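Local structure of ABC transporter (Caldanaerobius, 4G68) at residues F43-T48 / I98-A103; K55-I60 / I72-T77. The protein probably serves as the extracellular solute-binding component of an ABC transporter, capturing xylan-derived oligosaccharides for uptake by a thermophilic bacterium. One frame throughout, in Å; residues are numbered along the deposited sequence.

Contact 1 (F43-T48 / I98-A103); sequences FWNLFT and IFQTWA
W44 is bonded through both its N-H and its C=O to the strand that carries I98 and Q100, the two backbones running parallel. Its N donates to I98 O (2.9 Å), and W44 O accepts from Q100 N at 3.0 Å in a nearly straight bond. CA-H...O contacts from F43 to I98 O and from F99 to W44 O fill in the ladder. Where the first strand gives out, the Q100 side chain takes over: with CG anti to the backbone N (chi1 179°) and the chain extended beyond it, OE1 accepts the L46 N-H at 2.8 Å, the donor tilted 33° from the amide plane. N45 turns the chain here, its OD1 taking the F47 N-H at 3.1 Å in an Asx turn. F47 CE2 lies 3.6 Å from Q100 NE2, ring and amide planes being 19° apart, and L46 CD1 sits over the centre of one face of the F47 ring. Apolar contacts lie beside these polar ones: F43 CD1 meets I98 CG2 at 3.6 Å, while L46 CD2 and W102 CZ2 approach tip to tip at 3.5 Å. F43 and I98 share the sheet face that also touches L323; F43 and F47 pack on helix 52-66. On the other face W44 lies against helix 79-91; within the sheet, strand 317-325 pairs antiparallel with 98-102.

Contact 2 (K55-I60 / I72-T77); sequences KVKEII and IVESVT
E74 reaches from its strand to the helix side chains V56, K57 and I60, and its path explains most of this contact. CB leaves the strand toward the helix, and CG stands between the backbone N and the carbonyl carbon (chi1 63°), the crowded position. From there the chain is extended (chi2 165°), and CD comes within 4.2 Å of I60 CG1, the two side chains crossing at a slant. The carboxylate then divides its two oxygens between different neighbours. OE1 has V56 CG1 at 3.7 Å but takes its hydrogen bond from N45 ND2 of the adjacent strand, so this oxygen is satisfied from the neighbouring strand. OE2 lies beside K57, 3.5 Å from CD and 3.8 Å from CA. K57 bends at chi2 and chi4, and its NZ remains 5.8 Å from E74 OE2: the opposite charges are close enough for a mild attraction, probably, but make no salt bridge, and NZ has a long, weak ion pair with D61 instead. No hydrogen bond joins the two segments. Beyond the glutamate, I60 packs on I72. Its CG2, anti to the backbone N, points at the strand and meets both the carbonyl oxygen, 3.7 Å from I72 O, and the side chain, 4.2 Å from I72 CB, the two isoleucine side chains crossing at about a right angle. Helix and strand run nearly antiparallel (163°), their axes 9.6 Å apart, as expected for the return leg of a beta-alpha-beta crossover. The unit is completed by strand 40-45, whose F43 touches both I60 and I72; helix 332-353 packs against V56 and I59 of the helix.

In the fold
Contacts 1 and 2 lie 10 Å apart, centre to centre, and are joined through strand 40-45, the first strand of contact 1, which pairs in parallel with 98-102 on one side and with 71-76 of contact 2 on the other. F43 makes the backbone seam: its N lies 3.0 Å from V73 O and its O 3.0 Å from S75 N, both probable hydrogen bonds. Further on, L46 CB packs 3.3 Å from T77 O. N45, through its two amide ends, takes part in both contacts. Contact 2 lies within the beta-alpha-beta unit and contact 1 ties its first strand to 98-102, consistent with an alpha/beta lobe of a periplasmic-type binding protein.

Contact 1 (F43-T48 / I98-A103)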
# COMPACT_ATOMS: atom_id res chain seq x y z
N PHE C 43 -15.07 4.60 15.41
CA PHE C 43 -14.47 4.37 14.09
C PHE C 43 -12.97 4.51 14.25
O PHE C 43 -12.51 5.55 14.73
CB PHE C 43 -15.00 5.43 13.12
CG PHE C 43 -14.28 5.48 11.80
CD1 PHE C 43 -14.05 4.31 11.04
CD2 PHE C 43 -13.85 6.72 11.28
CE1 PHE C 43 -13.39 4.38 9.83
CE2 PHE C 43 -13.20 6.78 10.06
CZ PHE C 43 -12.99 5.61 9.33
N TRP C 44 -12.21 3.45 13.93
CA TRP C 44 -10.75 3.55 13.95
C TRP C 44 -10.18 3.62 12.55
O TRP C 44 -10.65 2.91 11.66
CB TRP C 44 -10.10 2.37 14.67
CG TRP C 44 -10.49 2.21 16.15
CD1 TRP C 44 -11.29 3.03 16.94
CD2 TRP C 44 -10.06 1.12 17.04
NE1 TRP C 44 -11.40 2.53 18.24
CE2 TRP C 44 -10.67 1.39 18.37
CE3 TRP C 44 -9.26 -0.02 16.89
CZ2 TRP C 44 -10.50 0.54 19.45
CZ3 TRP C 44 -9.09 -0.87 17.99
CH2 TRP C 44 -9.70 -0.59 19.24
N ASN C 45 -9.14 4.44 12.37
CA ASN C 45 -8.40 4.52 11.09
C ASN C 45 -6.93 4.93 11.33
O ASN C 45 -6.54 5.22 12.48
CB ASN C 45 -9.11 5.45 10.08
CG ASN C 45 -9.13 6.89 10.53
OD1 ASN C 45 -8.14 7.62 10.36
ND2 ASN C 45 -10.23 7.31 11.15
N LEU C 46 -6.14 4.94 10.26
CA LEU C 46 -4.70 5.21 10.38
C LEU C 46 -4.24 6.52 9.71
O LEU C 46 -3.01 6.76 9.58
CB LEU C 46 -3.86 4.04 9.90
CG LEU C 46 -3.97 3.60 8.43
CD1 LEU C 46 -3.91 4.75 7.43
CD2 LEU C 46 -2.89 2.58 8.09
N PHE C 47 -5.20 7.36 9.30
CA PHE C 47 -4.89 8.65 8.64
C PHE C 47 -4.32 9.76 9.54
O PHE C 47 -4.99 10.75 9.91
CB PHE C 47 -6.07 9.15 7.82
CG PHE C 47 -6.37 8.30 6.63
CD1 PHE C 47 -5.57 8.36 5.49
CD2 PHE C 47 -7.45 7.43 6.64
CE1 PHE C 47 -5.86 7.55 4.38
CE2 PHE C 47 -7.73 6.62 5.55
CZ PHE C 47 -6.93 6.69 4.41
N THR C 48 -3.03 9.61 9.83
CA THR C 48 -2.37 10.40 10.87
C THR C 48 -1.72 11.69 10.37
O THR C 48 -1.66 12.69 11.09
CB THR C 48 -1.34 9.52 11.58
OG1 THR C 48 -0.59 10.31 12.50
CG2 THR C 48 -0.39 8.86 10.60
N ILE C 98 -16.78 0.45 13.60
CA ILE C 98 -16.21 0.53 12.25
C ILE C 98 -14.70 0.65 12.32
O ILE C 98 -14.17 1.43 13.10
CB ILE C 98 -16.71 1.75 11.45
CG1 ILE C 98 -18.23 1.83 11.45
CG2 ILE C 98 -16.25 1.63 10.01
CD1 ILE C 98 -18.77 3.21 11.19
N PHE C 99 -14.01 -0.14 11.52
CA PHE C 99 -12.56 -0.11 11.48
C PHE C 99 -12.00 -0.21 10.07
O PHE C 99 -12.45 -1.06 9.28
CB PHE C 99 -11.94 -1.18 12.41
CG PHE C 99 -12.19 -2.62 12.00
CD1 PHE C 99 -11.26 -3.34 11.20
CD2 PHE C 99 -13.31 -3.29 12.47
CE1 PHE C 99 -11.50 -4.67 10.85
CE2 PHE C 99 -13.54 -4.61 12.13
CZ PHE C 99 -12.63 -5.31 11.34
N GLN C 100 -10.98 0.62 9.79
CA GLN C 100 -10.22 0.53 8.55
C GLN C 100 -9.45 -0.78 8.52
O GLN C 100 -9.01 -1.25 9.56
CB GLN C 100 -9.23 1.69 8.48
CG GLN C 100 -8.33 1.73 7.23
CD GLN C 100 -7.50 3.04 7.12
OE1 GLN C 100 -7.53 3.86 8.02
NE2 GLN C 100 -6.74 3.20 6.03
N THR C 101 -9.33 -1.41 7.35
CA THR C 101 -8.52 -2.65 7.27
C THR C 101 -7.90 -2.78 5.86
O THR C 101 -8.09 -1.89 4.99
CB THR C 101 -9.36 -3.88 7.63
OG1 THR C 101 -8.50 -4.97 8.01
CG2 THR C 101 -10.26 -4.28 6.45
N TRP C 102 -7.11 -3.85 5.70
CA TRP C 102 -6.59 -4.31 4.43
C TRP C 102 -7.31 -5.55 4.08
O TRP C 102 -7.32 -6.52 4.83
CB TRP C 102 -5.08 -4.56 4.46
CG TRP C 102 -4.33 -3.27 4.71
CD1 TRP C 102 -3.88 -2.37 3.78
CD2 TRP C 102 -3.95 -2.72 6.01
NE1 TRP C 102 -3.27 -1.30 4.38
CE2 TRP C 102 -3.26 -1.46 5.73
CE3 TRP C 102 -4.10 -3.14 7.33
CZ2 TRP C 102 -2.74 -0.66 6.76
CZ3 TRP C 102 -3.56 -2.36 8.35
CH2 TRP C 102 -2.90 -1.14 8.08
N ALA C 103 -7.98 -5.50 2.95
CA ALA C 103 -8.82 -6.62 2.53
C ALA C 103 -7.95 -7.74 2.02
O ALA C 103 -6.78 -7.52 1.68
CB ALA C 103 -9.76 -6.16 1.43

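Contact 2 (K55-I60 / I72-T77)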
# COMPACT_ATOMS: atom_id res chain seq x y z
N LYS C 55 -8.75 16.42 7.02
CA LYS C 55 -9.85 16.03 6.13
C LYS C 55 -10.82 14.98 6.69
O LYS C 55 -12.06 15.08 6.48
CB LYS C 55 -9.28 15.59 4.78
CG LYS C 55 -8.51 16.72 4.12
CD LYS C 55 -9.45 17.77 3.58
CE LYS C 55 -9.88 17.33 2.21
NZ LYS C 55 -10.95 18.24 1.76
N VAL C 56 -10.26 14.01 7.39
CA VAL C 56 -11.05 12.90 7.92
C VAL C 56 -11.93 13.43 9.05
O VAL C 56 -13.13 13.10 9.10
CB VAL C 56 -10.17 11.72 8.39
CG1 VAL C 56 -11.02 10.62 9.05
CG2 VAL C 56 -9.48 11.13 7.18
N LYS C 57 -11.34 14.27 9.89
CA LYS C 57 -12.09 14.94 10.96
C LYS C 57 -13.31 15.69 10.42
O LYS C 57 -14.41 15.63 11.01
CB LYS C 57 -11.21 15.90 11.79
CG LYS C 57 -11.90 16.43 13.05
CD LYS C 57 -12.20 15.27 13.99
CE LYS C 57 -13.30 15.55 15.01
NZ LYS C 57 -13.38 16.95 15.52
N GLU C 58 -13.09 16.40 9.30
CA GLU C 58 -14.12 17.19 8.64
C GLU C 58 -15.26 16.29 8.14
O GLU C 58 -16.42 16.57 8.38
CB GLU C 58 -13.53 17.99 7.46
CG GLU C 58 -12.51 19.06 7.89
CD GLU C 58 -11.92 19.85 6.73
OE1 GLU C 58 -12.02 19.43 5.55
OE2 GLU C 58 -11.34 20.92 6.99
N ILE C 59 -14.90 15.22 7.44
CA ILE C 59 -15.85 14.21 7.02
C ILE C 59 -16.69 13.71 8.19
O ILE C 59 -17.92 13.71 8.09
CB ILE C 59 -15.16 12.99 6.35
CG1 ILE C 59 -14.51 13.39 5.03
CG2 ILE C 59 -16.21 11.92 6.09
CD1 ILE C 59 -13.52 12.37 4.50
N ILE C 60 -16.05 13.30 9.28
CA ILE C 60 -16.77 12.92 10.52
C ILE C 60 -17.70 14.05 10.96
O ILE C 60 -18.88 13.80 11.24
CB ILE C 60 -15.82 12.60 11.72
CG1 ILE C 60 -14.70 11.57 11.43
CG2 ILE C 60 -16.61 12.26 12.98
CD1 ILE C 60 -15.07 10.24 10.85
N ILE C 72 -20.56 9.75 15.38
CA ILE C 72 -19.33 8.97 15.26
C ILE C 72 -18.22 9.65 16.05
O ILE C 72 -18.11 10.89 16.02
CB ILE C 72 -18.89 8.86 13.78
CG1 ILE C 72 -20.00 8.23 12.92
CG2 ILE C 72 -17.54 8.15 13.63
CD1 ILE C 72 -19.81 8.36 11.41
N VAL C 73 -17.40 8.85 16.72
CA VAL C 73 -16.20 9.33 17.39
C VAL C 73 -15.07 8.46 16.85
O VAL C 73 -15.24 7.25 16.72
CB VAL C 73 -16.31 9.22 18.94
CG1 VAL C 73 -14.96 9.48 19.61
CG2 VAL C 73 -17.42 10.14 19.48
N GLU C 74 -13.95 9.08 16.48
CA GLU C 74 -12.84 8.33 15.91
C GLU C 74 -11.67 8.22 16.86
O GLU C 74 -11.51 9.04 17.76
CB GLU C 74 -12.40 8.95 14.56
CG GLU C 74 -11.87 10.37 14.67
CD GLU C 74 -11.11 10.86 13.44
OE1 GLU C 74 -10.60 10.03 12.65
OE2 GLU C 74 -11.00 12.10 13.28
N SER C 75 -10.85 7.20 16.67
CA SER C 75 -9.54 7.18 17.29
C SER C 75 -8.50 6.85 16.19
O SER C 75 -8.62 5.86 15.46
CB SER C 75 -9.52 6.23 18.51
OG SER C 75 -8.19 5.78 18.83
N VAL C 76 -7.50 7.72 16.05
CA VAL C 76 -6.52 7.59 14.97
C VAL C 76 -5.16 7.09 15.49
O VAL C 76 -4.66 7.56 16.52
CB VAL C 76 -6.41 8.90 14.16
CG1 VAL C 76 -6.32 10.11 15.07
CG2 VAL C 76 -5.27 8.85 13.17
N THR C 77 -4.59 6.11 14.79
CA THR C 77 -3.35 5.46 15.22
C THR C 77 -2.46 5.32 14.02
O THR C 77 -2.94 4.95 12.95
CB THR C 77 -3.64 4.05 15.78
OG1 THR C 77 -4.66 4.12 16.79
CG2 THR C 77 -2.34 3.42 16.36